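Local coordinates for protein predicted sugar phosphatases of the HAD superfamily (Cytophaga hutchinsonii, PDB 2HX1) that probably hydrolyses phosphate esters of sugars as a magnesium-dependent phosphatase of the HAD superfamily, at the interface of chains A and B. Sequence-based numbering; all coordinates share one arbitrary frame. Chains: chain A/B, Predicted sugar phosphatases of the HAD superfamily.

The interface of chains A and B. Residues chain A 90, 200-202, 206, 208; chain B 240, 243-244.
B:Lys244, at the end of helix 235-244, reaches across to A:Ile200, A:Phe202 and A:Asp206 beside strand 199-202, in one of two symmetry-related copies of a patch in a two-fold interface between identical chains, which may hold a dimer within the deposited tetramer; the structure alone does not show whether this pairing serves the protein in solution. The lysine methylenes run past A:Ile200 and A:Phe202, CG lying 3.8 Å from CG2 of A:Ile200 and CE against ring atom CE1 of A:Phe202. A bend at chi3 (81°) in this otherwise extended chain carries the terminal amine NZ beyond the apolar stretch to two acceptors. There NZ forms a salt bridge of 2.8 Å with carboxylate OD2 of A:Asp206, met on its syn side and somewhat out of plane. NZ also donates to the backbone O of A:Arg201 at 3.0 Å, nearly in line with that carbonyl. A methionine in its place would probably leave the A:Asp206 carboxylate without its countercharge and the A:Arg201 carbonyl without this donor. The helix end is gripped as well: amide NE2 of A:Gln208 donates to the backbone O of B:Lys244 from above the carbonyl plane. One turn earlier in the helix, B:Leu240 CD1 packs against A:Ile200 CG1. The A:Tyr90 ring stands steeply to the B:Asn243 amide, the planes 72° apart. One water bridges them, bonded to phenol OH of A:Tyr90 and lying 2.9 Å from ND2 of B:Asn243.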
loop_
_atom_site.group_PDB
_atom_site.type_symbol
_atom_site.label_atom_id
_atom_site.label_comp_id
_atom_site.label_asym_id
_atom_site.label_seq_id
_atom_site.Cartn_x
_atom_site.Cartn_y
_atom_site.Cartn_z
ATOM N N TYR A 90 -15.731 22.399 -9.208
ATOM C CA TYR A 90 -15.271 21.333 -10.094
ATOM C C TYR A 90 -16.417 20.740 -10.887
ATOM O O TYR A 90 -16.287 20.551 -12.086
ATOM C CB TYR A 90 -14.542 20.232 -9.326
ATOM C CG TYR A 90 -13.858 19.230 -10.233
ATOM C CD1 TYR A 90 -14.557 18.148 -10.776
ATOM C CD2 TYR A 90 -12.518 19.363 -10.549
ATOM C CE1 TYR A 90 -13.930 17.217 -11.616
ATOM C CE2 TYR A 90 -11.893 18.465 -11.413
ATOM C CZ TYR A 90 -12.606 17.395 -11.933
ATOM O OH TYR A 90 -11.977 16.486 -12.743
ATOM N N ILE A 200 -10.622 11.596 -6.731
ATOM C CA ILE A 200 -10.097 12.952 -6.654
ATOM C C ILE A 200 -10.441 13.448 -5.263
ATOM O O ILE A 200 -11.623 13.480 -4.872
ATOM C CB ILE A 200 -10.762 13.911 -7.665
ATOM C CG1 ILE A 200 -10.539 13.446 -9.124
ATOM C CG2 ILE A 200 -10.173 15.327 -7.478
ATOM C CD1 ILE A 200 -11.712 13.691 -10.071
ATOM N N ARG A 201 -9.415 13.808 -4.511
ATOM C CA ARG A 201 -9.585 14.287 -3.150
ATOM C C ARG A 201 -9.317 15.793 -3.047
ATOM O O ARG A 201 -8.284 16.255 -3.477
ATOM C CB ARG A 201 -8.624 13.521 -2.247
ATOM C CG ARG A 201 -9.127 12.083 -1.948
ATOM C CD ARG A 201 -8.086 11.238 -1.279
ATOM N NE ARG A 201 -8.611 9.898 -1.001
ATOM C CZ ARG A 201 -9.152 9.501 0.152
ATOM N NH1 ARG A 201 -9.262 10.332 1.189
ATOM N NH2 ARG A 201 -9.590 8.247 0.274
ATOM N N PHE A 202 -10.251 16.538 -2.471
ATOM C CA PHE A 202 -10.127 17.995 -2.340
ATOM C C PHE A 202 -9.931 18.353 -0.897
ATOM O O PHE A 202 -10.508 17.714 0.007
ATOM C CB PHE A 202 -11.379 18.703 -2.859
ATOM C CG PHE A 202 -11.556 18.620 -4.380
ATOM C CD1 PHE A 202 -10.535 19.011 -5.235
ATOM C CD2 PHE A 202 -12.747 18.190 -4.927
ATOM C CE1 PHE A 202 -10.699 18.973 -6.625
ATOM C CE2 PHE A 202 -12.920 18.149 -6.312
ATOM C CZ PHE A 202 -11.892 18.538 -7.150
ATOM N N ASP A 206 -3.774 19.846 0.200
ATOM C CA ASP A 206 -3.727 20.677 -1.017
ATOM C C ASP A 206 -3.779 22.130 -0.552
ATOM O O ASP A 206 -4.050 22.392 0.621
ATOM C CB ASP A 206 -4.928 20.436 -1.942
ATOM C CG ASP A 206 -4.933 19.036 -2.609
ATOM O OD1 ASP A 206 -3.917 18.273 -2.528
ATOM O OD2 ASP A 206 -5.980 18.738 -3.250
ATOM N N GLN A 208 -5.371 24.899 -2.479
ATOM C CA GLN A 208 -6.350 25.777 -3.141
ATOM C C GLN A 208 -7.103 26.642 -2.168
ATOM O O GLN A 208 -7.307 27.817 -2.434
ATOM C CB GLN A 208 -7.347 25.017 -4.044
ATOM C CG GLN A 208 -6.699 24.355 -5.287
ATOM C CD GLN A 208 -7.708 23.987 -6.389
ATOM O OE1 GLN A 208 -8.270 24.865 -7.031
ATOM N NE2 GLN A 208 -7.926 22.684 -6.610
ATOM N N LEU B 240 -4.563 15.121 -14.097
ATOM C CA LEU B 240 -5.251 15.241 -12.821
ATOM C C LEU B 240 -5.003 16.601 -12.207
ATOM O O LEU B 240 -5.927 17.270 -11.736
ATOM C CB LEU B 240 -4.824 14.141 -11.852
ATOM C CG LEU B 240 -5.327 14.205 -10.392
ATOM C CD1 LEU B 240 -6.842 14.332 -10.224
ATOM C CD2 LEU B 240 -4.798 12.959 -9.688
ATOM N N ASN B 243 -6.770 19.369 -14.165
ATOM C CA ASN B 243 -8.220 19.296 -13.954
ATOM C C ASN B 243 -8.563 19.878 -12.590
ATOM O O ASN B 243 -9.414 20.778 -12.498
ATOM C CB ASN B 243 -8.781 17.868 -14.116
ATOM C CG ASN B 243 -8.901 17.439 -15.591
ATOM O OD1 ASN B 243 -8.803 18.272 -16.514
ATOM N ND2 ASN B 243 -9.109 16.133 -15.820
ATOM N N LYS B 244 -7.915 19.393 -11.537
ATOM C CA LYS B 244 -8.236 19.890 -10.178
ATOM C C LYS B 244 -8.088 21.401 -10.036
ATOM O O LYS B 244 -8.788 22.015 -9.226
ATOM C CB LYS B 244 -7.388 19.233 -9.078
ATOM C CG LYS B 244 -7.655 17.769 -8.875
ATOM C CD LYS B 244 -6.703 17.166 -7.849
ATOM C CE LYS B 244 -7.144 17.442 -6.396
ATOM N NZ LYS B 244 -6.116 16.948 -5.389
HETATM O O HOH W 1 -9.707 14.889 -13.276
#